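Local coordinates for putative cytoplasmic protein (PDB 2Q02), which is of unknown function but binds zinc in a xylose isomerase-like TIM barrel and may have isomerase activity, at residues 257-260 / 261-265; 105-108 / 109-113; 17-20 / 21-25; 186-190 / 191-195; 112-115 / 116-119. All blocks are in the same frame, centred on the assembly; numbering follows the deposited sequence.

Interaction 1 (257-260 / 261-265)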
loop_
_atom_site.group_PDB
_atom_site.type_symbol
_atom_site.label_atom_id
_atom_site.label_comp_id
_atom_site.label_asym_id
_atom_site.label_seq_id
_atom_site.Cartn_x
_atom_site.Cartn_y
_atom_site.Cartn_z
ATOM N N ALA A 257 -10.513 19.357 7.169
ATOM C CA ALA A 257 -11.578 18.912 8.060
ATOM C C ALA A 257 -12.272 17.661 7.492
ATOM O O ALA A 257 -12.430 16.673 8.209
ATOM C CB ALA A 257 -12.592 20.048 8.292
ATOM N N GLU A 258 -12.663 17.709 6.213
ATOM C CA GLU A 258 -13.329 16.582 5.539
ATOM C C GLU A 258 -12.450 15.317 5.559
ATOM O O GLU A 258 -12.957 14.200 5.747
ATOM C CB GLU A 258 -13.683 16.968 4.094
ATOM C CG GLU A 258 -14.320 15.853 3.229
ATOM C CD GLU A 258 -15.858 15.833 3.279
ATOM O OE1 GLU A 258 -16.512 16.819 2.829
ATOM O OE2 GLU A 258 -16.406 14.809 3.751
ATOM N N ILE A 259 -11.139 15.506 5.368
ATOM C CA ILE A 259 -10.152 14.419 5.435
ATOM C C ILE A 259 -10.139 13.816 6.827
ATOM O O ILE A 259 -10.128 12.585 6.966
ATOM C CB ILE A 259 -8.715 14.903 5.091
ATOM C CG1 ILE A 259 -8.578 15.237 3.607
ATOM C CG2 ILE A 259 -7.671 13.844 5.405
ATOM C CD1 ILE A 259 -7.221 15.889 3.277
ATOM N N GLU A 260 -10.127 14.666 7.854
ATOM C CA GLU A 260 -10.149 14.187 9.238
ATOM C C GLU A 260 -11.412 13.362 9.506
ATOM O O GLU A 260 -11.341 12.326 10.162
ATOM C CB GLU A 260 -10.039 15.349 10.241
ATOM C CG GLU A 260 -8.657 16.045 10.305
ATOM C CD GLU A 260 -8.623 17.276 11.230
ATOM O OE1 GLU A 260 -8.458 17.115 12.453
ATOM O OE2 GLU A 260 -8.738 18.417 10.743
ATOM N N GLU A 261 -12.552 13.815 8.982
ATOM C CA GLU A 261 -13.844 13.141 9.171
ATOM C C GLU A 261 -13.877 11.739 8.567
ATOM O O GLU A 261 -14.412 10.809 9.156
ATOM C CB GLU A 261 -14.977 13.970 8.539
ATOM C CG GLU A 261 -15.396 15.238 9.310
ATOM C CD GLU A 261 -16.424 16.084 8.541
ATOM O OE1 GLU A 261 -16.933 15.628 7.488
ATOM O OE2 GLU A 261 -16.729 17.213 8.978
ATOM N N GLN A 262 -13.311 11.600 7.380
ATOM C CA GLN A 262 -13.356 10.339 6.630
ATOM C C GLN A 262 -12.450 9.279 7.223
ATOM O O GLN A 262 -12.738 8.086 7.155
ATOM C CB GLN A 262 -12.942 10.595 5.192
ATOM C CG GLN A 262 -13.902 11.511 4.439
ATOM C CD GLN A 262 -14.971 10.759 3.670
ATOM O OE1 GLN A 262 -15.056 9.532 3.717
ATOM N NE2 GLN A 262 -15.792 11.502 2.947
ATOM N N ILE A 263 -11.336 9.724 7.786
ATOM C CA ILE A 263 -10.413 8.832 8.474
ATOM C C ILE A 263 -11.065 8.412 9.769
ATOM O O ILE A 263 -11.078 7.235 10.096
ATOM C CB ILE A 263 -9.020 9.492 8.742
ATOM C CG1 ILE A 263 -8.309 9.805 7.410
ATOM C CG2 ILE A 263 -8.144 8.570 9.563
ATOM C CD1 ILE A 263 -7.231 10.900 7.474
ATOM N N ASN A 264 -11.610 9.361 10.514
ATOM C CA ASN A 264 -12.369 9.005 11.732
ATOM C C ASN A 264 -13.585 8.084 11.432
ATOM O O ASN A 264 -13.775 7.064 12.112
ATOM C CB ASN A 264 -12.794 10.264 12.507
ATOM C CG ASN A 264 -11.616 10.988 13.158
ATOM O OD1 ASN A 264 -10.554 10.404 13.405
ATOM N ND2 ASN A 264 -11.804 12.267 13.442
ATOM N N ARG A 265 -14.360 8.420 10.394
ATOM C CA ARG A 265 -15.531 7.626 10.026
ATOM C C ARG A 265 -15.131 6.206 9.616
ATOM O O ARG A 265 -15.799 5.245 9.976
ATOM C CB ARG A 265 -16.357 8.319 8.926
#
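Glu258 and Gln262 lie side by side and point the same way along the final helix, 256-271, of a TIM barrel, where residues four apart in sequence lie about one turn from each other. Glu258 starts with CG anti to the backbone N (chi1 177°) and then bends at its second torsion; Gln262 bends there too. Carboxylate and amide are turned about 43° against each other, and Gln262 NE2 gives only a weak hydrogen bond to Glu258 OE2 at 3.5 Å. Gln262 also rests on Met217 and Trp254 of neighbouring loops. Glu261 comes to the same carboxylate at a slant, its own carboxylate plane turned by 72°, with OE1 3.9 Å from Glu258 OE2; two like charges this close probably repel each other, which the weak bond from Gln262 NE2 may ease slightly. On the buried side Ile259 and Ile263 run alongside each other, Ile259 CG2 touching Ile263 CD1 at 3.6 Å. This ridge turns inward, Ile259 onto Leu27 of helix 21-30 and Ile263 onto Leu31 and Phe33, so the last helix of the barrel packs against the first. Glu260 sends its carboxylate away to a salt bridge with Arg30. Regular i to i+4 backbone bonds hold the spacing; in one, Asn264 N donates to Glu260 O at 3.0 Å.

Interaction 2 (105-108 / 109-113)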
loop_
_atom_site.group_PDB
_atom_site.type_symbol
_atom_site.label_atom_id
_atom_site.label_comp_id
_atom_site.label_asym_id
_atom_site.label_seq_id
_atom_site.Cartn_x
_atom_site.Cartn_y
_atom_site.Cartn_z
ATOM N N CYS A 105 5.304 -3.108 -7.437
ATOM C CA CYS A 105 4.100 -3.415 -8.188
ATOM C C CYS A 105 4.430 -4.109 -9.489
ATOM O O CYS A 105 5.337 -3.664 -10.211
ATOM C CB CYS A 105 3.335 -2.130 -8.526
ATOM S SG CYS A 105 2.517 -1.383 -7.099
ATOM N N PRO A 106 3.644 -5.150 -9.841
ATOM C CA PRO A 106 3.927 -5.970 -11.024
ATOM C C PRO A 106 3.491 -5.291 -12.299
ATOM O O PRO A 106 2.636 -4.420 -12.263
ATOM C CB PRO A 106 3.050 -7.212 -10.816
ATOM C CG PRO A 106 1.824 -6.665 -10.089
ATOM C CD PRO A 106 2.398 -5.578 -9.167
ATOM N N LEU A 107 4.065 -5.718 -13.415
ATOM C CA LEU A 107 3.636 -5.258 -14.734
ATOM C C LEU A 107 2.124 -5.456 -14.888
ATOM O O LEU A 107 1.565 -6.464 -14.451
ATOM C CB LEU A 107 4.392 -5.980 -15.864
ATOM C CG LEU A 107 4.077 -5.519 -17.296
ATOM C CD1 LEU A 107 4.700 -4.146 -17.598
ATOM C CD2 LEU A 107 4.525 -6.531 -18.332
ATOM N N ASN A 108 1.470 -4.479 -15.505
ATOM C CA ASN A 108 0.004 -4.466 -15.566
ATOM C C ASN A 108 -0.422 -3.894 -16.912
ATOM O O ASN A 108 -1.118 -2.898 -16.990
ATOM C CB ASN A 108 -0.583 -3.712 -14.349
ATOM C CG ASN A 108 -2.116 -3.711 -14.303
ATOM O OD1 ASN A 108 -2.760 -4.746 -14.332
ATOM N ND2 ASN A 108 -2.694 -2.520 -14.195
ATOM N N ASP A 109 0.047 -4.523 -17.983
ATOM C CA ASP A 109 -0.266 -4.071 -19.350
ATOM C C ASP A 109 -0.852 -5.196 -20.238
ATOM O O ASP A 109 -0.901 -5.076 -21.472
ATOM C CB ASP A 109 0.967 -3.440 -20.041
ATOM C CG ASP A 109 2.037 -4.471 -20.437
ATOM O OD1 ASP A 109 1.819 -5.687 -20.244
ATOM O OD2 ASP A 109 3.105 -4.045 -20.935
ATOM N N GLY A 110 -1.283 -6.289 -19.608
ATOM C CA GLY A 110 -1.911 -7.392 -20.342
ATOM C C GLY A 110 -0.936 -8.407 -20.908
ATOM O O GLY A 110 -1.330 -9.341 -21.600
ATOM N N THR A 111 0.340 -8.221 -20.597
ATOM C CA THR A 111 1.399 -9.081 -21.073
ATOM C C THR A 111 1.807 -10.053 -19.976
ATOM O O THR A 111 1.844 -9.706 -18.800
ATOM C CB THR A 111 2.581 -8.257 -21.551
ATOM O OG1 THR A 111 2.271 -7.757 -22.854
ATOM C CG2 THR A 111 3.820 -9.075 -21.653
ATOM N N ILE A 112 2.087 -11.284 -20.377
ATOM C CA ILE A 112 2.487 -12.325 -19.450
ATOM C C ILE A 112 3.896 -12.056 -18.978
ATOM O O ILE A 112 4.765 -11.815 -19.775
ATOM C CB ILE A 112 2.535 -13.724 -20.128
ATOM C CG1 ILE A 112 1.128 -14.203 -20.482
ATOM C CG2 ILE A 112 3.285 -14.763 -19.233
ATOM C CD1 ILE A 112 1.101 -15.373 -21.455
ATOM N N VAL A 113 4.118 -12.133 -17.674
ATOM C CA VAL A 113 5.459 -12.227 -17.137
ATOM C C VAL A 113 5.596 -13.624 -16.525
ATOM O O VAL A 113 4.875 -13.945 -15.593
ATOM C CB VAL A 113 5.742 -11.136 -16.069
ATOM C CG1 VAL A 113 7.119 -11.345 -15.424
ATOM C CG2 VAL A 113 5.683 -9.752 -16.689
#
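Leu107 is the apolar centre of this turn in the loop between strand 101-104 and helix 115-130 of the barrel. Its CG lies anti to the backbone N (chi1 -177°), which turns the branch toward Asp109 and the chain beyond it. CD2 meets Val113 CG2 at 3.8 Å, the two side chains crossing at a slant, and the same methyl comes to 4.1 Å from Thr111 CB. The polar side of the turn belongs to Asp109. Its OD1 accepts from Thr111 N at 3.0 Å, met nearly end-on to the C-O bond, which closes an Asx turn around Gly110. There Gly110 takes the positive phi (86°) that lets the chain turn. A mixed contact joins the two kinds, for the Asp109 carboxylate lies over the end of Leu107, with OD1 3.4 Å from CD2 and OD2 3.7 Å from CD1. The loop is fastened elsewhere by Leu107 O, which takes a hydrogen bond from Ser147 OG, and by Asn108 N, bonded to Tyr74 OH. The Asn108 side chain lies about 6 Å from an unidentified bound molecule, probably from the crystallisation liquor, and about 12 Å from a zinc ion. One exposed carboxylate thus accepts a backbone N-H while resting against leucine methyls, a pairing that probably helps to shape the loop.

Interaction 3 (17-20 / 21-25); sequences PGLS and IEAFF
Ser20 OG sits between its own backbone N and carbonyl carbon (chi1 82°), a torsion that brings the hydroxyl of this N-cap residue to the first turn of helix 21-30 in the TIM barrel. There OG accepts from Ala23 N at 3.2 Å, with an almost straight N-H...O angle of 171°. A helix start leaves its first N-H groups without acceptors from a preceding turn, and the serine oxygen supplies one of them. Ser20 O takes the next, accepting from Phe24 N at 2.9 Å, so hydroxyl and carbonyl of a single residue serve successive amides. Leu19, the residue before the cap, turns back onto the same turn: its CD2 meets Ala23 CB at 4.0 Å and its CB lies 4.2 Å from Phe24 CB. Leu19 also reaches across to Glu256 and Ile259 of helix 256-271, so the capped end of the first barrel helix is joined to the last one. Arg13 NH2 donates to Leu19 O, bridging the loop that follows strand 9-12. Farther along, Phe24 points its ring inward, CG anti to the backbone N (chi1 167°), onto Val36 of strand 35-39. Glu22 touches Leu59 of helix 53-62, and its OE2 is hydrogen-bonded to Tyr63 OH just after that helix. The ring of Phe25, which packs on Val36, Leu38 and Leu59, is overlain on one face by Ile21, whose CG2 stands 3.6 Å above the ring plane and off toward its rim.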
loop_
_atom_site.group_PDB
_atom_site.type_symbol
_atom_site.label_atom_id
_atom_site.label_comp_id
_atom_site.label_asym_id
_atom_site.label_seq_id
_atom_site.Cartn_x
_atom_site.Cartn_y
_atom_site.Cartn_z
ATOM N N PRO A 17 -3.949 14.922 -1.627
ATOM C CA PRO A 17 -3.182 15.439 -2.773
ATOM C C PRO A 17 -2.876 16.946 -2.684
ATOM O O PRO A 17 -1.867 17.399 -3.231
ATOM C CB PRO A 17 -4.098 15.157 -3.972
ATOM C CG PRO A 17 -5.475 15.091 -3.390
ATOM C CD PRO A 17 -5.262 14.407 -2.047
ATOM N N GLY A 18 -3.728 17.704 -1.996
ATOM C CA GLY A 18 -3.578 19.147 -1.923
ATOM C C GLY A 18 -2.699 19.656 -0.794
ATOM O O GLY A 18 -2.397 20.836 -0.741
ATOM N N LEU A 19 -2.281 18.782 0.110
ATOM C CA LEU A 19 -1.517 19.197 1.292
ATOM C C LEU A 19 -0.016 19.020 1.132
ATOM O O LEU A 19 0.452 17.964 0.666
ATOM C CB LEU A 19 -1.948 18.380 2.515
ATOM C CG LEU A 19 -3.389 18.601 2.970
ATOM C CD1 LEU A 19 -3.706 17.698 4.156
ATOM C CD2 LEU A 19 -3.615 20.080 3.311
ATOM N N SER A 20 0.739 20.032 1.563
ATOM C CA SER A 20 2.182 19.902 1.651
ATOM C C SER A 20 2.511 18.809 2.655
ATOM O O SER A 20 1.660 18.399 3.442
ATOM C CB SER A 20 2.823 21.198 2.125
ATOM O OG SER A 20 2.746 21.294 3.537
ATOM N N ILE A 21 3.756 18.361 2.651
ATOM C CA ILE A 21 4.167 17.300 3.560
ATOM C C ILE A 21 3.989 17.690 5.031
ATOM O O ILE A 21 3.557 16.853 5.812
ATOM C CB ILE A 21 5.614 16.834 3.284
ATOM C CG1 ILE A 21 5.682 16.148 1.908
ATOM C CG2 ILE A 21 6.090 15.893 4.392
ATOM C CD1 ILE A 21 7.050 15.646 1.499
ATOM N N GLU A 22 4.312 18.934 5.410
ATOM C CA GLU A 22 4.121 19.359 6.818
ATOM C C GLU A 22 2.644 19.467 7.204
ATOM O O GLU A 22 2.279 19.090 8.318
ATOM C CB GLU A 22 4.838 20.669 7.190
ATOM C CG GLU A 22 4.570 21.057 8.663
ATOM C CD GLU A 22 5.559 22.058 9.240
ATOM O OE1 GLU A 22 6.197 22.784 8.450
ATOM O OE2 GLU A 22 5.692 22.138 10.491
ATOM N N ALA A 23 1.817 19.986 6.295
ATOM C CA ALA A 23 0.373 20.045 6.508
ATOM C C ALA A 23 -0.221 18.640 6.649
ATOM O O ALA A 23 -1.104 18.403 7.462
ATOM C CB ALA A 23 -0.301 20.798 5.353
ATOM N N PHE A 24 0.283 17.713 5.845
ATOM C CA PHE A 24 -0.181 16.331 5.881
ATOM C C PHE A 24 0.218 15.664 7.203
ATOM O O PHE A 24 -0.615 15.059 7.876
ATOM C CB PHE A 24 0.344 15.556 4.666
ATOM C CG PHE A 24 0.172 14.081 4.773
ATOM C CD1 PHE A 24 -1.078 13.534 4.959
ATOM C CD2 PHE A 24 1.265 13.230 4.679
ATOM C CE1 PHE A 24 -1.248 12.170 5.064
ATOM C CE2 PHE A 24 1.104 11.849 4.773
ATOM C CZ PHE A 24 -0.157 11.325 4.978
ATOM N N PHE A 25 1.484 15.813 7.580
ATOM C CA PHE A 25 2.007 15.247 8.831
ATOM C C PHE A 25 1.300 15.835 10.046
ATOM O O PHE A 25 1.002 15.112 10.998
ATOM C CB PHE A 25 3.527 15.503 8.967
ATOM C CG PHE A 25 4.416 14.591 8.120
ATOM C CD1 PHE A 25 3.915 13.832 7.063
ATOM C CD2 PHE A 25 5.779 14.524 8.379
ATOM C CE1 PHE A 25 4.746 13.022 6.313
ATOM C CE2 PHE A 25 6.606 13.703 7.622
ATOM C CZ PHE A 25 6.085 12.962 6.593
#

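Interaction 4 (186-190 / 191-195); sequences SRIDI and SAIGL
Ile190 and Ile193 form the tight side of this turn, their CD1 methyls meeting at 3.7 Å as the two side chains pass at a slant. Ile188 joins them from another direction: it crosses Ile193 at about a right angle, and its CG1 comes to 4.0 Å from Ile193 CD1. The CG1 branch of Ile188 is anti to the backbone N (chi1 -158°), which lays it toward that methyl. Around the three, helix 151-161 contributes Val152 and Gln155, helix 226-235 contributes Leu233, and Met236 and Tyr238 come from the loop beyond, so Ile193 packs between strand 166-170 and the outer helices, with Ile188 and Ile190 beside it. The opposite side of the turn is looser, polar and more exposed. Ser191 OG donates to Asp189 OD1 at 3.2 Å, but it stands well above the carboxylate plane, 63° out of it, which probably makes for a modest bond. The backbone bonds also meet their carbonyls from above the plane. Ala192 N donates to Asp189 O at 3.1 Å and Ile193 N to Ile190 O at 3.2 Å, the i to i+3 pattern of a short 3-10 turn at Ile190 and Ser191. Asp189 O has a second donor, Gln155 NE2, which anchors the turn to helix 151-161. From Ala192 on, the backbone pairs with strand 166-170. This is the helix-to-strand half of a beta-alpha-beta crossover in a TIM barrel, here leading from helix 180-187 into strand 193-198, which carries the zinc ligand His197 near its end.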
loop_
_atom_site.group_PDB
_atom_site.type_symbol
_atom_site.label_atom_id
_atom_site.label_comp_id
_atom_site.label_asym_id
_atom_site.label_seq_id
_atom_site.Cartn_x
_atom_site.Cartn_y
_atom_site.Cartn_z
ATOM N N SER A 186 -7.297 -21.000 3.284
ATOM C CA SER A 186 -6.473 -22.200 3.509
ATOM C C SER A 186 -5.018 -22.032 3.060
ATOM O O SER A 186 -4.126 -22.675 3.601
ATOM C CB SER A 186 -7.102 -23.421 2.817
ATOM O OG SER A 186 -7.484 -23.135 1.477
ATOM N N ARG A 187 -4.787 -21.155 2.084
ATOM C CA ARG A 187 -3.509 -21.095 1.389
ATOM C C ARG A 187 -2.665 -19.879 1.712
ATOM O O ARG A 187 -1.462 -19.890 1.458
ATOM C CB ARG A 187 -3.733 -21.164 -0.120
ATOM C CG ARG A 187 -4.636 -22.322 -0.565
ATOM C CD ARG A 187 -4.126 -22.951 -1.845
ATOM N NE ARG A 187 -2.922 -23.742 -1.565
ATOM C CZ ARG A 187 -1.864 -23.863 -2.373
ATOM N NH1 ARG A 187 -1.813 -23.245 -3.556
ATOM N NH2 ARG A 187 -0.831 -24.610 -1.984
ATOM N N ILE A 188 -3.274 -18.833 2.263
ATOM C CA ILE A 188 -2.532 -17.610 2.589
ATOM C C ILE A 188 -1.772 -17.732 3.899
ATOM O O ILE A 188 -2.273 -18.286 4.878
ATOM C CB ILE A 188 -3.443 -16.343 2.641
ATOM C CG1 ILE A 188 -2.601 -15.075 2.438
ATOM C CG2 ILE A 188 -4.253 -16.274 3.951
ATOM C CD1 ILE A 188 -2.231 -14.828 0.986
ATOM N N ASP A 189 -0.559 -17.195 3.902
ATOM C CA ASP A 189 0.226 -17.103 5.121
ATOM C C ASP A 189 0.141 -15.685 5.709
ATOM O O ASP A 189 0.702 -14.732 5.154
ATOM C CB ASP A 189 1.674 -17.485 4.835
ATOM C CG ASP A 189 2.354 -18.060 6.029
ATOM O OD1 ASP A 189 1.902 -17.759 7.165
ATOM O OD2 ASP A 189 3.333 -18.823 5.823
ATOM N N ILE A 190 -0.586 -15.566 6.818
ATOM C CA ILE A 190 -0.870 -14.274 7.457
ATOM C C ILE A 190 0.387 -13.595 7.952
ATOM O O ILE A 190 0.514 -12.364 7.892
ATOM C CB ILE A 190 -1.824 -14.457 8.649
ATOM C CG1 ILE A 190 -3.251 -14.672 8.139
ATOM C CG2 ILE A 190 -1.747 -13.283 9.655
ATOM C CD1 ILE A 190 -3.864 -13.485 7.341
ATOM N N SER A 191 1.315 -14.406 8.432
ATOM C CA SER A 191 2.573 -13.909 8.946
ATOM C C SER A 191 3.442 -13.277 7.853
ATOM O O SER A 191 4.320 -12.475 8.164
ATOM C CB SER A 191 3.337 -15.051 9.639
ATOM O OG SER A 191 4.030 -15.851 8.684
ATOM N N ALA A 192 3.207 -13.650 6.593
ATOM C CA ALA A 192 3.985 -13.147 5.440
ATOM C C ALA A 192 3.253 -12.053 4.671
ATOM O O ALA A 192 3.591 -11.764 3.498
ATOM C CB ALA A 192 4.309 -14.287 4.489
ATOM N N ILE A 193 2.243 -11.481 5.320
ATOM C CA ILE A 193 1.548 -10.296 4.832
ATOM C C ILE A 193 2.160 -9.138 5.615
ATOM O O ILE A 193 2.003 -9.067 6.846
ATOM C CB ILE A 193 0.017 -10.381 5.112
ATOM C CG1 ILE A 193 -0.644 -11.398 4.190
ATOM C CG2 ILE A 193 -0.670 -9.018 4.924
ATOM C CD1 ILE A 193 -2.053 -11.750 4.625
ATOM N N GLY A 194 2.838 -8.229 4.925
ATOM C CA GLY A 194 3.586 -7.167 5.611
ATOM C C GLY A 194 2.815 -5.882 5.856
ATOM O O GLY A 194 3.197 -5.068 6.703
ATOM N N LEU A 195 1.753 -5.683 5.080
ATOM C CA LEU A 195 0.921 -4.499 5.212
ATOM C C LEU A 195 -0.409 -4.737 4.539
ATOM O O LEU A 195 -0.511 -5.585 3.653
ATOM C CB LEU A 195 1.623 -3.333 4.563
ATOM C CG LEU A 195 0.956 -1.974 4.547
ATOM C CD1 LEU A 195 0.827 -1.472 5.929
ATOM C CD2 LEU A 195 1.799 -1.006 3.702
#

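Interaction 5 (112-115 / 116-119); sequences IVPP and EVTV
Pro115 O accepts the shortest sound bond of this turn, from Val119 N at 2.9 Å with an N-H...O angle of 166°, while Pro114 O takes Thr118 N at 3.1 Å. Val119 also lays CG2 against Pro115 O at 3.3 Å. Between the side chains, Val117 CG2 lies on the ring of Pro114 at 3.8 Å from CD, crossing it at a slant, and Val117 CG1 meets Val113 CG1 at 3.9 Å nearly at right angles. Pro114 is the N-cap of helix 115-130 of the TIM barrel, with Pro115 in the first turn; proline fits there, since it has no N-H and the N-H groups of a first turn have no carbonyl four residues earlier in the helix. The Glu116 chain bends at its second torsion (chi2 94°) and folds back beside Pro115, which brings OE1 to 3.4 Å from Pro114 CB. Thr118 OG1, set anti to the carbonyl carbon, turns toward the loop; it lies 3.5 Å from Val113 CG1 and is hydrogen-bonded to Asn77 OD1. Helix 151-161 packs on the turn, with Trp153 on Pro115 and Leu157 on both Thr118 and Val119.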
loop_
_atom_site.group_PDB
_atom_site.type_symbol
_atom_site.label_atom_id
_atom_site.label_comp_id
_atom_site.label_asym_id
_atom_site.label_seq_id
_atom_site.Cartn_x
_atom_site.Cartn_y
_atom_site.Cartn_z
ATOM N N ILE A 112 2.087 -11.284 -20.377
ATOM C CA ILE A 112 2.487 -12.325 -19.450
ATOM C C ILE A 112 3.896 -12.056 -18.978
ATOM O O ILE A 112 4.765 -11.815 -19.775
ATOM C CB ILE A 112 2.535 -13.724 -20.128
ATOM C CG1 ILE A 112 1.128 -14.203 -20.482
ATOM C CG2 ILE A 112 3.285 -14.763 -19.233
ATOM C CD1 ILE A 112 1.101 -15.373 -21.455
ATOM N N VAL A 113 4.118 -12.133 -17.674
ATOM C CA VAL A 113 5.459 -12.227 -17.137
ATOM C C VAL A 113 5.596 -13.624 -16.525
ATOM O O VAL A 113 4.875 -13.945 -15.593
ATOM C CB VAL A 113 5.742 -11.136 -16.069
ATOM C CG1 VAL A 113 7.119 -11.345 -15.424
ATOM C CG2 VAL A 113 5.683 -9.752 -16.689
ATOM N N PRO A 114 6.523 -14.456 -17.042
ATOM C CA PRO A 114 6.579 -15.827 -16.525
ATOM C C PRO A 114 6.962 -15.821 -15.053
ATOM O O PRO A 114 7.730 -14.926 -14.626
ATOM C CB PRO A 114 7.692 -16.491 -17.341
ATOM C CG PRO A 114 7.958 -15.578 -18.457
ATOM C CD PRO A 114 7.579 -14.206 -18.034
ATOM N N PRO A 115 6.430 -16.795 -14.271
ATOM C CA PRO A 115 6.845 -16.911 -12.869
ATOM C C PRO A 115 8.370 -16.987 -12.660
ATOM O O PRO A 115 8.864 -16.453 -11.675
ATOM C CB PRO A 115 6.124 -18.181 -12.368
ATOM C CG PRO A 115 5.635 -18.871 -13.574
ATOM C CD PRO A 115 5.422 -17.812 -14.610
ATOM N N GLU A 116 9.097 -17.622 -13.581
ATOM C CA GLU A 116 10.581 -17.711 -13.493
ATOM C C GLU A 116 11.223 -16.339 -13.525
ATOM O O GLU A 116 12.168 -16.070 -12.769
ATOM C CB GLU A 116 11.200 -18.524 -14.630
ATOM C CG GLU A 116 10.742 -19.985 -14.726
ATOM C CD GLU A 116 9.573 -20.197 -15.696
ATOM O OE1 GLU A 116 8.704 -19.307 -15.764
ATOM O OE2 GLU A 116 9.538 -21.250 -16.379
ATOM N N VAL A 117 10.700 -15.472 -14.396
ATOM C CA VAL A 117 11.196 -14.101 -14.506
ATOM C C VAL A 117 10.840 -13.277 -13.255
ATOM O O VAL A 117 11.665 -12.512 -12.774
ATOM C CB VAL A 117 10.678 -13.410 -15.791
ATOM C CG1 VAL A 117 10.968 -11.932 -15.799
ATOM C CG2 VAL A 117 11.279 -14.079 -17.012
ATOM N N THR A 118 9.619 -13.418 -12.735
ATOM C CA THR A 118 9.246 -12.743 -11.486
ATOM C C THR A 118 10.152 -13.178 -10.323
ATOM O O THR A 118 10.599 -12.356 -9.544
ATOM C CB THR A 118 7.717 -12.936 -11.104
ATOM O OG1 THR A 118 6.888 -12.268 -12.052
ATOM C CG2 THR A 118 7.372 -12.359 -9.742
ATOM N N VAL A 119 10.385 -14.476 -10.194
ATOM C CA VAL A 119 11.256 -14.999 -9.148
ATOM C C VAL A 119 12.676 -14.408 -9.264
ATOM O O VAL A 119 13.244 -13.926 -8.262
ATOM C CB VAL A 119 11.295 -16.534 -9.185
ATOM C CG1 VAL A 119 12.441 -17.071 -8.367
ATOM C CG2 VAL A 119 9.994 -17.094 -8.654
#

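How the interactions relate
Interactions 2 and 5 are consecutive steps of one connection and share Ile112 and Val113: the loop after strand 101-104 turns at 105-113 and enters helix 115-130, with centres 10 Å apart. Interactions 1 and 3 form a second pair, on the first and last helices, and touch through Ile259 CD1 and Leu19 CD1 at 4.0 Å, across the closure of the barrel. Interactions 1 and 2 lie on opposite sides of the chain's centre, 35 Å between centres. None supplies a ligand to the zinc site of Glu139, Asp170, His197 and Glu245; between side chains, Ile193 of interaction 4 lies about 9 Å from Asp170, and Asn108 of interaction 2 about 10 Å from Glu139.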